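Local coordinates for protein 3'-5'-exonuclease (Saccharomyces cerevisiae, PDB 3E2V) that degrades DNA from the 3' end as a TatD-type exonuclease and probably also cuts double-stranded DNA as a magnesium-dependent endonuclease, at residues A[164-169]-A[204-209]. Numbering follows the deposited sequence.
Sequences LDYDRF and RSACDD
The Y166 ring lies between A206 and F169: A206 CB sits over the centre of one face, 3.5 Å from the ring centroid, and F169 CZ meets the other nearer the rim. At the ring edge, Y166 OH gives a 2.7 Å hydrogen bond to D209 OD2 on its anti lone pair. The R204 guanidinium takes D165 at its edge. In this salt bridge R204 NE donates to D165 OD1 at 3.1 Å, almost straight (169°), and R204 NH1 to the syn lone pair of D165 OD2 at 2.8 Å. CG is anti to the backbone N in both residues; R204 then bends at chi2 and chi3, its guanidinium alongside the carboxylate. D165 OD1 also accepts from D167 N, closing an Asx turn, and D165 OD2 from H202 NE2. R204 NH1 lies over the centre of the R168 guanidinium, a like-charge contact that D165 probably offsets. D167 OD2 makes only a long charge contact with R204 NE (3.8 Å), out of the guanidinium plane. S205 OG bonds D167 OD1 from above the carboxylate plane. Backbone hydrogen bonds from R204 N to L164 O and Y166 N to R204 O continue the parallel pairing of strands 156-165 and 199-204 in the TIM-type barrel. A leucine in place of R204 would probably leave the D165 carboxylate without its charged mate, though still bonded by D167 N and H202. D165, D167 and R204 thus form a charge network joining the C-terminal ends of neighbouring barrel strands near the magnesium site.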
ATOM      1  N   LEU A 164      10.454   5.763  -1.319  1.00 12.54           N
ATOM      2  CA  LEU A 164      11.097   6.586  -2.342  1.00 12.66           C
ATOM      3  C   LEU A 164      10.415   6.378  -3.682  1.00 13.10           C
ATOM      4  O   LEU A 164      10.043   5.243  -4.014  1.00 14.53           O
ATOM      5  CB  LEU A 164      12.583   6.225  -2.454  1.00 12.83           C
ATOM      6  CG  LEU A 164      13.454   6.367  -1.207  1.00 13.39           C
ATOM      7  CD1 LEU A 164      14.895   5.941  -1.495  1.00 14.76           C
ATOM      8  CD2 LEU A 164      13.455   7.808  -0.730  1.00 13.67           C
ATOM      9  N   ASP A 165      10.263   7.452  -4.458  1.00 13.52           N
ATOM     10  CA  ASP A 165       9.666   7.352  -5.789  1.00 13.66           C
ATOM     11  C   ASP A 165      10.378   8.289  -6.734  1.00 13.43           C
ATOM     12  O   ASP A 165      10.080   9.471  -6.792  1.00 14.28           O
ATOM     13  CB  ASP A 165       8.176   7.696  -5.729  1.00 14.54           C
ATOM     14  CG  ASP A 165       7.441   7.360  -7.028  1.00 16.09           C
ATOM     15  OD1 ASP A 165       8.063   7.347  -8.105  1.00 17.47           O
ATOM     16  OD2 ASP A 165       6.223   7.090  -6.963  1.00 20.25           O
ATOM     17  N   TYR A 166      11.319   7.730  -7.472  1.00 13.47           N
ATOM     18  CA  TYR A 166      12.167   8.518  -8.365  1.00 14.20           C
ATOM     19  C   TYR A 166      11.509   8.762  -9.724  1.00 14.97           C
ATOM     20  O   TYR A 166      12.102   9.426 -10.569  1.00 15.35           O
ATOM     21  CB  TYR A 166      13.548   7.872  -8.479  1.00 14.63           C
ATOM     22  CG  TYR A 166      14.397   7.984  -7.199  1.00 13.90           C
ATOM     23  CD1 TYR A 166      13.886   8.567  -6.035  1.00 13.69           C
ATOM     24  CD2 TYR A 166      15.710   7.515  -7.163  1.00 13.78           C
ATOM     25  CE1 TYR A 166      14.662   8.665  -4.869  1.00 13.78           C
ATOM     26  CE2 TYR A 166      16.501   7.614  -5.993  1.00 15.14           C
ATOM     27  CZ  TYR A 166      15.968   8.194  -4.862  1.00 13.90           C
ATOM     28  OH  TYR A 166      16.728   8.295  -3.725  1.00 15.70           O
ATOM     29  N   ASP A 167      10.296   8.237  -9.920  1.00 15.65           N
ATOM     30  CA  ASP A 167       9.475   8.614 -11.085  1.00 16.39           C
ATOM     31  C   ASP A 167       8.679   9.881 -10.804  1.00 17.78           C
ATOM     32  O   ASP A 167       7.919  10.339 -11.667  1.00 19.22           O
ATOM     33  CB  ASP A 167       8.475   7.512 -11.435  1.00 17.13           C
ATOM     34  CG  ASP A 167       9.112   6.305 -12.104  1.00 17.99           C
ATOM     35  OD1 ASP A 167      10.349   6.182 -12.129  1.00 17.76           O
ATOM     36  OD2 ASP A 167       8.343   5.463 -12.625  1.00 22.37           O
ATOM     37  N   ARG A 168       8.815  10.442  -9.600  1.00 17.00           N
ATOM     38  CA  ARG A 168       7.965  11.570  -9.173  1.00 18.12           C
ATOM     39  C   ARG A 168       8.756  12.742  -8.602  1.00 16.87           C
ATOM     40  O   ARG A 168       8.308  13.410  -7.674  1.00 16.82           O
ATOM     41  CB  ARG A 168       6.932  11.081  -8.154  1.00 19.35           C
ATOM     42  CG  ARG A 168       5.939  10.050  -8.693  1.00 24.25           C
ATOM     43  CD  ARG A 168       4.861  10.668  -9.574  1.00 31.45           C
ATOM     44  NE  ARG A 168       3.851   9.701 -10.018  1.00 35.64           N
ATOM     45  CZ  ARG A 168       4.017   8.818 -11.002  1.00 37.29           C
ATOM     46  NH1 ARG A 168       5.169   8.737 -11.656  1.00 37.78           N
ATOM     47  NH2 ARG A 168       3.024   7.992 -11.327  1.00 39.37           N
ATOM     48  N   PHE A 169       9.915  13.034  -9.187  1.00 16.52           N
ATOM     49  CA  PHE A 169      10.684  14.189  -8.723  1.00 16.80           C
ATOM     50  C   PHE A 169       9.970  15.502  -9.000  1.00 17.09           C
ATOM     51  O   PHE A 169      10.347  16.527  -8.438  1.00 18.74           O
ATOM     52  CB  PHE A 169      12.086  14.222  -9.349  1.00 16.34           C
ATOM     53  CG  PHE A 169      13.020  13.164  -8.829  1.00 16.04           C
ATOM     54  CD1 PHE A 169      13.039  12.810  -7.486  1.00 15.48           C
ATOM     55  CD2 PHE A 169      13.923  12.559  -9.694  1.00 16.48           C
ATOM     56  CE1 PHE A 169      13.906  11.836  -7.032  1.00 15.00           C
ATOM     57  CE2 PHE A 169      14.815  11.598  -9.238  1.00 16.76           C
ATOM     58  CZ  PHE A 169      14.819  11.248  -7.907  1.00 16.42           C
ATOM     59  N   ARG A 204       9.751   2.995  -6.040  1.00 16.93           N
ATOM     60  CA  ARG A 204       9.728   3.028  -7.495  1.00 16.87           C
ATOM     61  C   ARG A 204      11.017   3.634  -8.013  1.00 16.11           C
ATOM     62  O   ARG A 204      11.351   4.763  -7.664  1.00 15.45           O
ATOM     63  CB  ARG A 204       8.558   3.853  -7.982  1.00 17.69           C
ATOM     64  CG  ARG A 204       8.470   3.898  -9.496  1.00 21.33           C
ATOM     65  CD  ARG A 204       7.034   3.925  -9.960  1.00 26.84           C
ATOM     66  NE  ARG A 204       6.329   5.078  -9.401  1.00 30.58           N
ATOM     67  CZ  ARG A 204       5.028   5.310  -9.551  1.00 32.32           C
ATOM     68  NH1 ARG A 204       4.488   6.383  -8.998  1.00 32.79           N
ATOM     69  NH2 ARG A 204       4.271   4.463 -10.245  1.00 33.09           N
ATOM     70  N   SER A 205      11.729   2.874  -8.850  1.00 15.87           N
ATOM     71  CA  SER A 205      12.935   3.348  -9.554  1.00 15.88           C
ATOM     72  C   SER A 205      14.032   3.875  -8.633  1.00 16.07           C
ATOM     73  O   SER A 205      14.836   4.723  -9.017  1.00 16.62           O
ATOM     74  CB  SER A 205      12.572   4.398 -10.621  1.00 16.21           C
ATOM     75  OG  SER A 205      11.555   3.890 -11.472  1.00 17.58           O
ATOM     76  N   ALA A 206      14.057   3.369  -7.402  1.00 15.56           N
ATOM     77  CA  ALA A 206      14.927   3.885  -6.356  1.00 15.70           C
ATOM     78  C   ALA A 206      15.561   2.744  -5.556  1.00 15.22           C
ATOM     79  O   ALA A 206      15.846   2.912  -4.380  1.00 14.80           O
ATOM     80  CB  ALA A 206      14.120   4.787  -5.426  1.00 15.29           C
ATOM     81  N   CYS A 207      15.787   1.591  -6.179  1.00 16.18           N
ATOM     82  CA  CYS A 207      16.116   0.411  -5.391  1.00 15.95           C
ATOM     83  C   CYS A 207      17.384   0.576  -4.565  1.00 16.02           C
ATOM     84  O   CYS A 207      17.385   0.277  -3.363  1.00 15.48           O
ATOM     85  CB  CYS A 207      16.183  -0.830  -6.274  1.00 15.44           C
ATOM     86  SG  CYS A 207      16.162  -2.373  -5.295  1.00 18.29           S
ATOM     87  N   ASP A 208      18.467   1.041  -5.183  1.00 16.19           N
ATOM     88  CA  ASP A 208      19.726   1.118  -4.444  1.00 16.17           C
ATOM     89  C   ASP A 208      19.637   2.061  -3.239  1.00 15.20           C
ATOM     90  O   ASP A 208      20.083   1.702  -2.145  1.00 15.08           O
ATOM     91  CB  ASP A 208      20.900   1.500  -5.352  1.00 16.78           C
ATOM     92  CG  ASP A 208      21.343   0.361  -6.251  1.00 20.05           C
ATOM     93  OD1 ASP A 208      21.030  -0.825  -5.982  1.00 21.30           O
ATOM     94  OD2 ASP A 208      22.030   0.666  -7.245  1.00 22.89           O
ATOM     95  N   ASP A 209      19.030   3.241  -3.425  1.00 14.60           N
ATOM     96  CA  ASP A 209      18.903   4.188  -2.319  1.00 15.06           C
ATOM     97  C   ASP A 209      17.943   3.685  -1.240  1.00 14.29           C
ATOM     98  O   ASP A 209      18.159   3.923  -0.052  1.00 15.13           O
ATOM     99  CB  ASP A 209      18.439   5.553  -2.813  1.00 14.53           C
ATOM    100  CG  ASP A 209      19.537   6.331  -3.544  1.00 17.85           C
ATOM    101  OD1 ASP A 209      20.681   5.831  -3.640  1.00 20.57           O
ATOM    102  OD2 ASP A 209      19.256   7.445  -4.024  1.00 17.21           O
TER